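PDB 5BQ3: rhamnose ABC transporter, rhamnose-binding protein from Actinomyces odontolyticus ATCC 17982, which probably binds a carbohydrate, rhamnose by its family assignment, as the solute-receptor component of an ABC sugar importer. Local coordinates for residues 34-39 and 67-72; 28-33 and 88-93; 77-82 and 100-105; 129-134 and 272-277; 72-77 and 92-97. One frame throughout, in Å; residues are numbered along the deposited sequence.

Contact 1: 34-39 and 67-72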
# COMPACT_ATOMS: atom_id res chain seq x y z
N PRO A 34 3.04 14.38 -2.51
CA PRO A 34 3.59 13.02 -2.37
C PRO A 34 4.89 13.04 -1.56
O PRO A 34 5.39 14.12 -1.22
CB PRO A 34 3.82 12.59 -3.82
CG PRO A 34 4.11 13.86 -4.54
CD PRO A 34 3.39 14.97 -3.82
N LYS A 35 5.44 11.85 -1.26
CA LYS A 35 6.71 11.69 -0.54
C LYS A 35 7.86 12.34 -1.31
O LYS A 35 8.74 12.98 -0.73
CB LYS A 35 7.01 10.20 -0.31
CG LYS A 35 6.24 9.56 0.82
CD LYS A 35 6.68 8.12 1.01
CE LYS A 35 6.08 7.51 2.25
NZ LYS A 35 6.52 6.10 2.44
N GLN A 36 7.83 12.17 -2.64
CA GLN A 36 8.82 12.62 -3.61
C GLN A 36 8.13 12.84 -4.96
O GLN A 36 7.19 12.12 -5.29
CB GLN A 36 9.92 11.54 -3.71
CG GLN A 36 11.11 11.85 -4.62
CD GLN A 36 12.12 10.73 -4.62
OE1 GLN A 36 13.22 10.86 -4.08
NE2 GLN A 36 11.77 9.61 -5.23
N LEU A 37 8.60 13.84 -5.74
CA LEU A 37 8.06 14.11 -7.07
C LEU A 37 8.63 13.14 -8.11
O LEU A 37 9.75 12.64 -7.94
CB LEU A 37 8.34 15.55 -7.51
CG LEU A 37 7.47 16.68 -6.94
CD1 LEU A 37 7.93 18.01 -7.47
CD2 LEU A 37 5.99 16.48 -7.29
N ASN A 38 7.86 12.90 -9.18
CA ASN A 38 8.18 12.07 -10.35
C ASN A 38 8.57 10.62 -9.98
O ASN A 38 9.52 10.06 -10.54
CB ASN A 38 9.28 12.73 -11.22
CG ASN A 38 9.02 14.19 -11.55
OD1 ASN A 38 9.79 15.07 -11.19
ND2 ASN A 38 7.91 14.47 -12.23
N ASN A 39 7.80 10.00 -9.07
CA ASN A 39 7.96 8.60 -8.69
C ASN A 39 6.88 7.80 -9.43
O ASN A 39 5.70 8.13 -9.28
CB ASN A 39 7.90 8.41 -7.18
CG ASN A 39 8.15 6.99 -6.74
OD1 ASN A 39 7.23 6.19 -6.62
ND2 ASN A 39 9.40 6.64 -6.52
N LEU A 67 11.85 17.01 -4.32
CA LEU A 67 12.49 16.17 -5.33
C LEU A 67 13.16 14.97 -4.67
O LEU A 67 13.45 13.97 -5.34
CB LEU A 67 13.52 16.96 -6.15
CG LEU A 67 13.02 18.12 -7.02
CD1 LEU A 67 14.17 18.72 -7.79
CD2 LEU A 67 11.94 17.69 -8.00
N GLU A 68 13.43 15.07 -3.35
CA GLU A 68 14.07 14.04 -2.53
C GLU A 68 13.17 13.69 -1.34
O GLU A 68 12.64 14.59 -0.68
CB GLU A 68 15.45 14.52 -2.03
CG GLU A 68 16.45 14.84 -3.14
CD GLU A 68 17.35 13.70 -3.58
OE1 GLU A 68 16.82 12.66 -4.03
OE2 GLU A 68 18.59 13.86 -3.49
N ALA A 69 13.01 12.38 -1.06
CA ALA A 69 12.18 11.90 0.04
C ALA A 69 12.97 11.85 1.35
O ALA A 69 13.63 10.86 1.66
CB ALA A 69 11.60 10.53 -0.29
N SER A 70 12.91 12.96 2.11
CA SER A 70 13.54 13.14 3.42
C SER A 70 12.45 13.38 4.48
O SER A 70 11.36 13.83 4.12
CB SER A 70 14.54 14.29 3.38
OG SER A 70 15.08 14.59 4.66
N SER A 71 12.76 13.09 5.76
CA SER A 71 11.85 13.22 6.90
C SER A 71 11.11 14.59 6.96
O SER A 71 9.88 14.60 7.06
CB SER A 71 12.60 13.00 8.21
OG SER A 71 13.66 13.93 8.38
N SER A 72 11.84 15.72 6.86
CA SER A 72 11.29 17.08 6.92
C SER A 72 11.30 17.82 5.56
O SER A 72 11.18 19.05 5.54
CB SER A 72 12.05 17.91 7.95
OG SER A 72 11.87 17.47 9.28
O HOH W 1 12.14 13.98 -7.94
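Q36 and L37 meet L67 and A69 in a surface contact between two loops at the C-terminal ends of strands 29-33 and 60-63, neighbours in the parallel sheet of a periplasmic-binding-protein fold. Loop 34-39 leads into helix 40-56, and loop 67-72 precedes helix 75-83.

Q36 and L67 bury the most surface. The CG of Q36 stands anti to the backbone N (chi1 -177°) and the chain runs on extended, laying its methylenes across the 67-69 backbone, with CG 3.2 Å from L67 O. A long side chain with an apolar stem and a polar tip suits this place: the stem also packs CB against A69 CB, at 3.9 Å, while OE1 takes a weak, bent hydrogen bond from A69 N. The small methyl of A69 lets the two backbones come close, and A69 CA lies 3.7 Å from K35 O.

The charged end of K35 leads elsewhere, to the hydroxyl of S118. At the other end L37 and L67 meet at a slant through their methyls, L37 CD1 to L67 CD2. A water joins the same two residues through their carbonyls, donating to L37 O at 2.7 Å and to L67 O at 2.9 Å.

Contact 2: 28-33 and 88-93; sequences QSITFI and VLVIAA
Strands 29-33 and 88-91 pair in parallel within the sheet of this periplasmic-binding-protein domain, with I30 opposite V88, T31 opposite L89, F32 opposite V90 and I33 opposite I91. Their short axes approach to 4.7 Å at an angle of 16°. Five backbone hydrogen bonds join them, from V88 N to S29 O at one end to A92 N to I33 O at the other; the bond from V90 N to T31 O is almost straight, at 178°.

Both faces are tightly packed. On the one bearing I30, F32, V88 and V90, I30 and V88 lie side by side, and the F32 ring runs alongside V90, with CD2 3.7 Å from V90 CB; A278 and A279 of helix 271-287 cover this face. On the other, I33 CD1 reaches L89 CD1 at 3.8 Å while I33 CG2 meets I91 CD1, and helix 75-83 lies over L89 and I91. Branched residues suit both layers because they fill the space beside an extended backbone.

The looser part is the start of the pairing, where Q28 is partly exposed, makes no contact with 88-93 and turns its amide to D286. T31 puts a hydroxyl into the buried layer, satisfied by E81 OE1. With alternate backbone groups bonded in this ladder, those of I30 and F32 bonded towards strand 60-63, and mostly apolar carbon on both faces, the pair is built for the inside of an alpha/beta sandwich.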
# COMPACT_ATOMS: atom_id res chain seq x y z
N GLN A 28 -13.47 25.96 -3.65
CA GLN A 28 -12.37 25.50 -2.79
C GLN A 28 -11.23 24.87 -3.61
O GLN A 28 -11.43 24.42 -4.73
CB GLN A 28 -12.89 24.50 -1.75
CG GLN A 28 -14.10 24.99 -0.94
CD GLN A 28 -13.73 25.94 0.16
OE1 GLN A 28 -13.65 27.16 -0.03
NE2 GLN A 28 -13.51 25.41 1.35
N SER A 29 -10.01 24.85 -3.01
CA SER A 29 -8.79 24.32 -3.63
C SER A 29 -8.27 23.06 -2.91
O SER A 29 -8.37 22.95 -1.69
CB SER A 29 -7.70 25.38 -3.65
OG SER A 29 -7.42 25.87 -2.35
N ILE A 30 -7.70 22.12 -3.69
CA ILE A 30 -7.12 20.86 -3.19
C ILE A 30 -5.66 20.74 -3.67
O ILE A 30 -5.36 21.08 -4.82
CB ILE A 30 -7.99 19.62 -3.58
CG1 ILE A 30 -7.54 18.34 -2.82
CG2 ILE A 30 -8.07 19.39 -5.11
CD1 ILE A 30 -8.55 17.20 -2.79
N THR A 31 -4.77 20.28 -2.78
CA THR A 31 -3.35 20.09 -3.09
C THR A 31 -2.89 18.73 -2.59
O THR A 31 -3.15 18.36 -1.44
CB THR A 31 -2.50 21.25 -2.55
OG1 THR A 31 -2.95 22.47 -3.14
CG2 THR A 31 -1.02 21.08 -2.86
N PHE A 32 -2.20 17.99 -3.47
CA PHE A 32 -1.65 16.66 -3.21
C PHE A 32 -0.13 16.76 -3.06
O PHE A 32 0.54 17.26 -3.97
CB PHE A 32 -2.03 15.68 -4.34
CG PHE A 32 -3.51 15.55 -4.61
CD1 PHE A 32 -4.14 16.41 -5.50
CD2 PHE A 32 -4.27 14.57 -3.99
CE1 PHE A 32 -5.52 16.31 -5.74
CE2 PHE A 32 -5.63 14.46 -4.23
CZ PHE A 32 -6.25 15.33 -5.10
N ILE A 33 0.40 16.35 -1.90
CA ILE A 33 1.84 16.38 -1.62
C ILE A 33 2.35 14.93 -1.48
O ILE A 33 2.14 14.31 -0.43
CB ILE A 33 2.23 17.28 -0.41
CG1 ILE A 33 1.65 18.71 -0.55
CG2 ILE A 33 3.77 17.32 -0.23
CD1 ILE A 33 1.55 19.50 0.75
N VAL A 88 -8.06 21.99 1.14
CA VAL A 88 -7.87 20.55 1.37
C VAL A 88 -6.42 20.18 1.06
O VAL A 88 -5.92 20.49 -0.02
CB VAL A 88 -8.86 19.67 0.55
CG1 VAL A 88 -8.67 18.19 0.87
CG2 VAL A 88 -10.31 20.08 0.78
N LEU A 89 -5.75 19.51 2.01
CA LEU A 89 -4.37 19.06 1.85
C LEU A 89 -4.29 17.54 1.99
O LEU A 89 -4.64 16.99 3.04
CB LEU A 89 -3.45 19.75 2.87
CG LEU A 89 -1.99 19.88 2.45
CD1 LEU A 89 -1.77 21.15 1.66
CD2 LEU A 89 -1.08 19.86 3.65
N VAL A 90 -3.87 16.86 0.91
CA VAL A 90 -3.71 15.40 0.87
C VAL A 90 -2.21 15.11 0.84
O VAL A 90 -1.53 15.52 -0.10
CB VAL A 90 -4.49 14.75 -0.31
CG1 VAL A 90 -4.51 13.23 -0.17
CG2 VAL A 90 -5.92 15.29 -0.41
N ILE A 91 -1.67 14.46 1.90
CA ILE A 91 -0.22 14.24 2.00
C ILE A 91 0.17 12.79 2.39
O ILE A 91 -0.45 12.18 3.24
CB ILE A 91 0.41 15.28 2.99
CG1 ILE A 91 1.94 15.12 3.11
CG2 ILE A 91 -0.28 15.27 4.37
CD1 ILE A 91 2.69 16.37 3.34
N ALA A 92 1.25 12.29 1.76
CA ALA A 92 1.88 11.01 2.07
C ALA A 92 3.13 11.33 2.89
O ALA A 92 4.15 11.71 2.32
CB ALA A 92 2.22 10.25 0.79
N ALA A 93 2.98 11.31 4.23
CA ALA A 93 4.02 11.69 5.20
C ALA A 93 5.30 10.86 5.08
O ALA A 93 5.25 9.63 5.12
CB ALA A 93 3.47 11.59 6.61

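Contact 3: 77-82 and 100-105; sequences FINSEV and CPALQD
I78 and A102 bring together helices 75-83 and 100-109, neighbours on one face of the parallel sheet in this periplasmic-binding-protein fold. Strand 88-91 lies between them in the chain, and side chains of both helices rest on it, as in successive helices of an alpha/beta layer. Their short segments run almost parallel, 10° apart, with axes 9.2 Å from each other at the closest.

The apolar packing centres on I78. Its CG2, anti to the backbone N, touches A102 CB, 3.9 Å away, and also L103 CD2. The side chains of I78 and L103 cross at about a right angle, so that L103 CD2 meets both CG2 and CD1 of the isoleucine. A branched residue fits here because its two arms both bear on A102 and L103, while the single methyl of A102 allows the helices to close to 6.2 Å between the CA atoms of I78 and A102. Both I78 and L103 also reach down to I91 of the strand beneath. One turn further on, V82 makes a looser contact with the backbone of D105 and packs on A106 and A109.

Covalent bonding enters from the far side of helix 100-109, where C100 is tied to C124 by a disulfide, away from helix 75-83.

The polar link runs through water. N79 OD1, which also rests against A102 CB at 3.6 Å, shares one water with the facing helix: the water donates to N79 OD1 at 2.9 Å and to A102 O at 2.7 Å.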
# COMPACT_ATOMS: atom_id res chain seq x y z
N PHE A 77 6.77 22.87 1.91
CA PHE A 77 5.65 22.79 0.96
C PHE A 77 4.30 22.86 1.67
O PHE A 77 3.37 23.44 1.10
CB PHE A 77 5.75 21.51 0.11
CG PHE A 77 6.93 21.53 -0.82
CD1 PHE A 77 6.85 22.14 -2.07
CD2 PHE A 77 8.15 20.96 -0.45
CE1 PHE A 77 7.95 22.17 -2.92
CE2 PHE A 77 9.25 21.01 -1.30
CZ PHE A 77 9.15 21.61 -2.53
N ILE A 78 4.18 22.30 2.90
CA ILE A 78 2.95 22.35 3.70
C ILE A 78 2.69 23.82 4.09
O ILE A 78 1.59 24.32 3.85
CB ILE A 78 2.99 21.41 4.95
CG1 ILE A 78 3.18 19.93 4.55
CG2 ILE A 78 1.72 21.57 5.81
CD1 ILE A 78 3.93 19.09 5.59
N ASN A 79 3.72 24.51 4.63
CA ASN A 79 3.67 25.91 5.05
C ASN A 79 3.34 26.85 3.88
O ASN A 79 2.64 27.84 4.09
CB ASN A 79 5.00 26.33 5.69
CG ASN A 79 5.36 25.60 6.97
OD1 ASN A 79 4.49 25.12 7.72
ND2 ASN A 79 6.64 25.54 7.26
N SER A 80 3.84 26.53 2.66
CA SER A 80 3.61 27.31 1.44
C SER A 80 2.13 27.28 1.03
O SER A 80 1.59 28.31 0.63
CB SER A 80 4.46 26.76 0.29
OG SER A 80 5.84 26.99 0.53
N GLU A 81 1.49 26.10 1.15
CA GLU A 81 0.08 25.90 0.80
C GLU A 81 -0.85 26.58 1.81
O GLU A 81 -1.94 27.00 1.42
CB GLU A 81 -0.25 24.40 0.68
CG GLU A 81 0.42 23.69 -0.48
CD GLU A 81 0.24 24.30 -1.86
OE1 GLU A 81 -0.92 24.43 -2.32
OE2 GLU A 81 1.27 24.63 -2.49
N VAL A 82 -0.43 26.69 3.08
CA VAL A 82 -1.20 27.35 4.15
C VAL A 82 -1.23 28.86 3.83
O VAL A 82 -2.29 29.48 3.94
CB VAL A 82 -0.61 27.05 5.56
CG1 VAL A 82 -1.33 27.83 6.65
CG2 VAL A 82 -0.67 25.55 5.86
N CYS A 100 4.32 16.73 11.32
CA CYS A 100 3.24 16.97 12.28
C CYS A 100 3.07 18.46 12.69
O CYS A 100 1.92 18.91 12.63
CB CYS A 100 3.38 16.08 13.51
SG CYS A 100 1.89 15.97 14.53
N PRO A 101 4.10 19.26 13.10
CA PRO A 101 3.83 20.66 13.48
C PRO A 101 3.31 21.52 12.33
O PRO A 101 2.47 22.39 12.56
CB PRO A 101 5.20 21.17 13.96
CG PRO A 101 5.98 19.96 14.25
CD PRO A 101 5.54 18.95 13.26
N ALA A 102 3.79 21.28 11.09
CA ALA A 102 3.37 22.00 9.88
C ALA A 102 1.91 21.66 9.53
O ALA A 102 1.17 22.56 9.13
CB ALA A 102 4.29 21.67 8.72
N LEU A 103 1.51 20.39 9.71
CA LEU A 103 0.15 19.91 9.44
C LEU A 103 -0.83 20.40 10.52
O LEU A 103 -2.00 20.62 10.22
CB LEU A 103 0.11 18.38 9.34
CG LEU A 103 0.81 17.72 8.15
CD1 LEU A 103 0.78 16.21 8.27
CD2 LEU A 103 0.21 18.16 6.82
N GLN A 104 -0.36 20.56 11.77
CA GLN A 104 -1.17 21.05 12.89
C GLN A 104 -1.45 22.55 12.71
O GLN A 104 -2.52 23.01 13.10
CB GLN A 104 -0.49 20.77 14.23
CG GLN A 104 -0.67 19.33 14.70
CD GLN A 104 0.06 19.02 15.98
OE1 GLN A 104 1.23 19.36 16.16
NE2 GLN A 104 -0.59 18.30 16.87
N ASP A 105 -0.50 23.28 12.09
CA ASP A 105 -0.64 24.70 11.77
C ASP A 105 -1.62 24.89 10.61
O ASP A 105 -2.23 25.95 10.50
CB ASP A 105 0.73 25.32 11.41
CG ASP A 105 1.63 25.65 12.59
OD1 ASP A 105 1.09 25.86 13.71
OD2 ASP A 105 2.86 25.77 12.39
O HOH W 2 1.68 25.07 8.23

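Contact 4: 129-134 and 272-277; sequences INQVES and AQLGYV
I129, near the end of strand 127-130 in this periplasmic-binding-protein fold, opens a buried contact with L274 and V277 of helix 271-287, one turn apart on the helix. Its CG2, anti to the backbone N, reaches L274 CD1 and V277 CG1, each at 3.8 Å. I129 and L274 slide past each other in opposite directions, whereas V277 crosses the isoleucine at a slant. A beta-branched residue suits a strand whose face must meet a helix, since its CG2 branch, close to the backbone, reaches both helix residues.

At N130 the side chain turns from the helix, and the backbone alone comes near L274 CD1. That methyl settles against the strand end, 3.3 Å from I129 O and 3.7 Å from Q131 N. Q131 follows with its aliphatic stem: CG lies 3.7 Å from L274 CD2 and also touches CD1, the chain then bending at chi2. From V132 onward the chain leaves helix 271-287, with E133 at the N-cap of helix 134-149 and S134 packed on helix 165-180; this is probably one of the crossings between lobes.

Around the contact, M45 of helix 40-56 touches L274, and F116 of the adjoining strand 112-116 packs on both I129 and L274.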
# COMPACT_ATOMS: atom_id res chain seq x y z
N ILE A 129 -6.18 7.69 5.04
CA ILE A 129 -6.65 6.76 4.02
C ILE A 129 -5.58 5.68 3.84
O ILE A 129 -4.49 5.97 3.34
CB ILE A 129 -7.03 7.45 2.67
CG1 ILE A 129 -7.82 8.79 2.87
CG2 ILE A 129 -7.77 6.48 1.73
CD1 ILE A 129 -9.21 8.72 3.58
N ASN A 130 -5.89 4.46 4.27
CA ASN A 130 -4.98 3.32 4.14
C ASN A 130 -5.40 2.46 2.96
O ASN A 130 -6.60 2.24 2.76
CB ASN A 130 -4.96 2.50 5.44
CG ASN A 130 -3.70 1.70 5.69
OD1 ASN A 130 -2.72 1.71 4.92
ND2 ASN A 130 -3.68 1.02 6.82
N GLN A 131 -4.42 2.01 2.16
CA GLN A 131 -4.64 1.16 0.98
C GLN A 131 -5.32 -0.14 1.36
O GLN A 131 -6.36 -0.50 0.80
CB GLN A 131 -3.31 0.83 0.27
CG GLN A 131 -2.39 2.01 -0.00
CD GLN A 131 -1.30 2.13 1.03
OE1 GLN A 131 -1.54 2.39 2.22
NE2 GLN A 131 -0.06 1.96 0.59
N VAL A 132 -4.72 -0.85 2.33
CA VAL A 132 -5.12 -2.18 2.81
C VAL A 132 -4.97 -2.28 4.34
O VAL A 132 -4.14 -1.59 4.92
CB VAL A 132 -4.25 -3.27 2.10
CG1 VAL A 132 -4.69 -3.49 0.66
CG2 VAL A 132 -2.76 -2.95 2.16
N GLU A 133 -5.76 -3.17 4.96
CA GLU A 133 -5.71 -3.48 6.39
C GLU A 133 -4.65 -4.60 6.58
O GLU A 133 -4.60 -5.53 5.77
CB GLU A 133 -7.12 -3.88 6.91
CG GLU A 133 -7.19 -4.71 8.19
CD GLU A 133 -6.70 -4.06 9.48
OE1 GLU A 133 -6.96 -2.85 9.68
OE2 GLU A 133 -6.10 -4.79 10.31
N SER A 134 -3.79 -4.47 7.61
CA SER A 134 -2.67 -5.35 7.93
C SER A 134 -3.04 -6.85 7.98
O SER A 134 -2.39 -7.64 7.30
CB SER A 134 -2.04 -4.94 9.26
OG SER A 134 -0.68 -5.34 9.32
N ALA A 272 -4.04 4.26 -7.60
CA ALA A 272 -4.99 5.22 -8.17
C ALA A 272 -6.28 5.29 -7.33
O ALA A 272 -6.86 6.38 -7.21
CB ALA A 272 -5.33 4.83 -9.60
N GLN A 273 -6.71 4.15 -6.75
CA GLN A 273 -7.90 4.05 -5.90
C GLN A 273 -7.68 4.79 -4.57
O GLN A 273 -8.63 5.36 -4.03
CB GLN A 273 -8.25 2.58 -5.63
CG GLN A 273 -8.78 1.82 -6.83
CD GLN A 273 -9.20 0.41 -6.49
OE1 GLN A 273 -8.52 -0.32 -5.75
NE2 GLN A 273 -10.31 -0.03 -7.05
N LEU A 274 -6.44 4.77 -4.05
CA LEU A 274 -6.06 5.42 -2.80
C LEU A 274 -6.19 6.95 -2.92
O LEU A 274 -6.77 7.58 -2.03
CB LEU A 274 -4.63 5.02 -2.39
CG LEU A 274 -4.03 5.69 -1.16
CD1 LEU A 274 -4.61 5.11 0.12
CD2 LEU A 274 -2.55 5.55 -1.16
N GLY A 275 -5.68 7.52 -4.01
CA GLY A 275 -5.76 8.95 -4.29
C GLY A 275 -7.19 9.39 -4.55
O GLY A 275 -7.59 10.49 -4.15
N TYR A 276 -7.98 8.50 -5.19
CA TYR A 276 -9.40 8.69 -5.53
C TYR A 276 -10.24 8.85 -4.25
O TYR A 276 -10.96 9.84 -4.14
CB TYR A 276 -9.91 7.50 -6.38
CG TYR A 276 -11.24 7.73 -7.05
CD1 TYR A 276 -11.31 8.27 -8.34
CD2 TYR A 276 -12.43 7.37 -6.43
CE1 TYR A 276 -12.54 8.48 -8.96
CE2 TYR A 276 -13.66 7.57 -7.05
CZ TYR A 276 -13.71 8.13 -8.32
OH TYR A 276 -14.93 8.32 -8.92
N VAL A 277 -10.13 7.90 -3.30
CA VAL A 277 -10.86 7.89 -2.02
C VAL A 277 -10.45 9.11 -1.17
O VAL A 277 -11.32 9.76 -0.59
CB VAL A 277 -10.65 6.55 -1.25
CG1 VAL A 277 -11.25 6.60 0.16
CG2 VAL A 277 -11.25 5.37 -2.02

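Contact 5: 72-77 and 92-97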
# COMPACT_ATOMS: atom_id res chain seq x y z
N SER A 72 11.84 15.72 6.86
CA SER A 72 11.29 17.08 6.92
C SER A 72 11.30 17.82 5.56
O SER A 72 11.18 19.05 5.54
CB SER A 72 12.05 17.91 7.95
OG SER A 72 11.87 17.47 9.28
N SER A 73 11.42 17.08 4.44
CA SER A 73 11.48 17.66 3.09
C SER A 73 10.14 18.27 2.62
O SER A 73 10.15 19.13 1.73
CB SER A 73 11.94 16.61 2.08
OG SER A 73 11.05 15.50 2.01
N GLN A 74 9.01 17.84 3.21
CA GLN A 74 7.66 18.30 2.87
C GLN A 74 7.19 19.52 3.68
O GLN A 74 6.24 20.19 3.26
CB GLN A 74 6.65 17.16 3.07
CG GLN A 74 6.90 15.93 2.19
CD GLN A 74 6.12 14.74 2.65
OE1 GLN A 74 6.28 14.24 3.77
NE2 GLN A 74 5.28 14.21 1.78
N VAL A 75 7.85 19.81 4.83
CA VAL A 75 7.52 20.89 5.78
C VAL A 75 7.41 22.28 5.09
O VAL A 75 6.46 23.01 5.36
CB VAL A 75 8.54 20.93 6.96
CG1 VAL A 75 8.27 22.09 7.91
CG2 VAL A 75 8.52 19.61 7.73
N SER A 76 8.37 22.62 4.20
CA SER A 76 8.36 23.90 3.48
C SER A 76 7.18 24.01 2.51
O SER A 76 6.64 25.10 2.33
CB SER A 76 9.67 24.11 2.73
OG SER A 76 9.90 23.09 1.78
N PHE A 77 6.77 22.87 1.91
CA PHE A 77 5.65 22.79 0.96
C PHE A 77 4.30 22.86 1.67
O PHE A 77 3.37 23.44 1.10
CB PHE A 77 5.75 21.51 0.11
CG PHE A 77 6.93 21.53 -0.82
CD1 PHE A 77 6.85 22.14 -2.07
CD2 PHE A 77 8.15 20.96 -0.45
CE1 PHE A 77 7.95 22.17 -2.92
CE2 PHE A 77 9.25 21.01 -1.30
CZ PHE A 77 9.15 21.61 -2.53
N ALA A 92 1.25 12.29 1.76
CA ALA A 92 1.88 11.01 2.07
C ALA A 92 3.13 11.33 2.89
O ALA A 92 4.15 11.71 2.32
CB ALA A 92 2.22 10.25 0.79
N ALA A 93 2.98 11.31 4.23
CA ALA A 93 4.02 11.69 5.20
C ALA A 93 5.30 10.86 5.08
O ALA A 93 5.25 9.63 5.12
CB ALA A 93 3.47 11.59 6.61
N ASN A 94 6.45 11.55 4.94
CA ASN A 94 7.77 10.94 4.87
C ASN A 94 8.19 10.42 6.25
O ASN A 94 8.84 9.38 6.35
CB ASN A 94 8.80 11.94 4.34
CG ASN A 94 8.94 11.97 2.84
OD1 ASN A 94 9.06 10.93 2.18
ND2 ASN A 94 9.02 13.16 2.27
N ASP A 95 7.81 11.16 7.30
CA ASP A 95 8.04 10.84 8.71
C ASP A 95 6.77 11.21 9.48
O ASP A 95 6.22 12.28 9.24
CB ASP A 95 9.27 11.57 9.26
CG ASP A 95 9.67 11.15 10.67
OD1 ASP A 95 10.19 10.03 10.83
OD2 ASP A 95 9.46 11.95 11.60
N PRO A 96 6.26 10.34 10.40
CA PRO A 96 5.01 10.68 11.10
C PRO A 96 5.10 11.86 12.07
O PRO A 96 4.07 12.47 12.35
CB PRO A 96 4.66 9.39 11.85
CG PRO A 96 5.94 8.67 11.99
CD PRO A 96 6.74 9.00 10.77
N ASP A 97 6.30 12.18 12.58
CA ASP A 97 6.51 13.25 13.56
C ASP A 97 7.07 14.55 12.97
O ASP A 97 6.72 15.62 13.47
CB ASP A 97 7.44 12.75 14.67
CG ASP A 97 6.80 11.85 15.72
OD1 ASP A 97 5.59 11.54 15.59
OD2 ASP A 97 7.50 11.47 16.68
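Q74 and N94 set two carboxamides against each other where the loops at the C-terminal ends of the strands of a parallel sheet, in a periplasmic-binding-protein fold, gather beside the start of helix 75-83. Segment 92-97 is the loop that leaves strand 88-91 for helix 100-109.

The side chains cross obliquely and their amide planes are 48° apart, so they are neither stacked nor coplanar. Q74 extends beyond CG (chi2 166°), carrying its amide to the backbone of the facing loop, where it uses both ends. NE2 donates to A92 O at 2.8 Å, nearly straight at 167°; A92 O lies close to the glutamine's amide plane, although NE2 stands above the plane of the A92 carbonyl. OE1 accepts from N94 N at 2.9 Å, with the donor tilted out of the glutamine carbonyl plane. Glutamine suits this buried place because one flat group can serve a backbone C=O and a backbone N-H, two residues apart, that have left the strand ladder. Its NE2 has a second acceptor in P34 O, which should help fix the rotation of the amide.

N94 in turn lays its ND2 beside Q74 CG, 3.5 Å away, and donates to K35 O. The S73 hydroxyl faces that same nitrogen but is bonded to S70 O; S73 OG and N94 ND2 stand 3.1 Å apart at an angle too poor for a hydrogen bond.

Overall arrangement
Contacts 1, 2, 3 and 5 lie in one lobe of the binding protein; contact 4 joins its sheet to helix 271-287 where the chain probably leaves for the other lobe. Contact 2 supplies a strand pair, contact 3 packs helices over one side of it, and helix 271-287 of contact 4 covers the other, their centres about 11 Å and 15 Å from that of contact 2. Contacts 1 and 5, with centres about 9 Å apart, line up loops at the strand ends, share S72 and are joined by hydrogen bonds between those loops. Contacts 3 and 4 are farthest apart, about 23 Å between centres. Sugar in this family typically binds between two lobes, but none of these contacts includes a ligand.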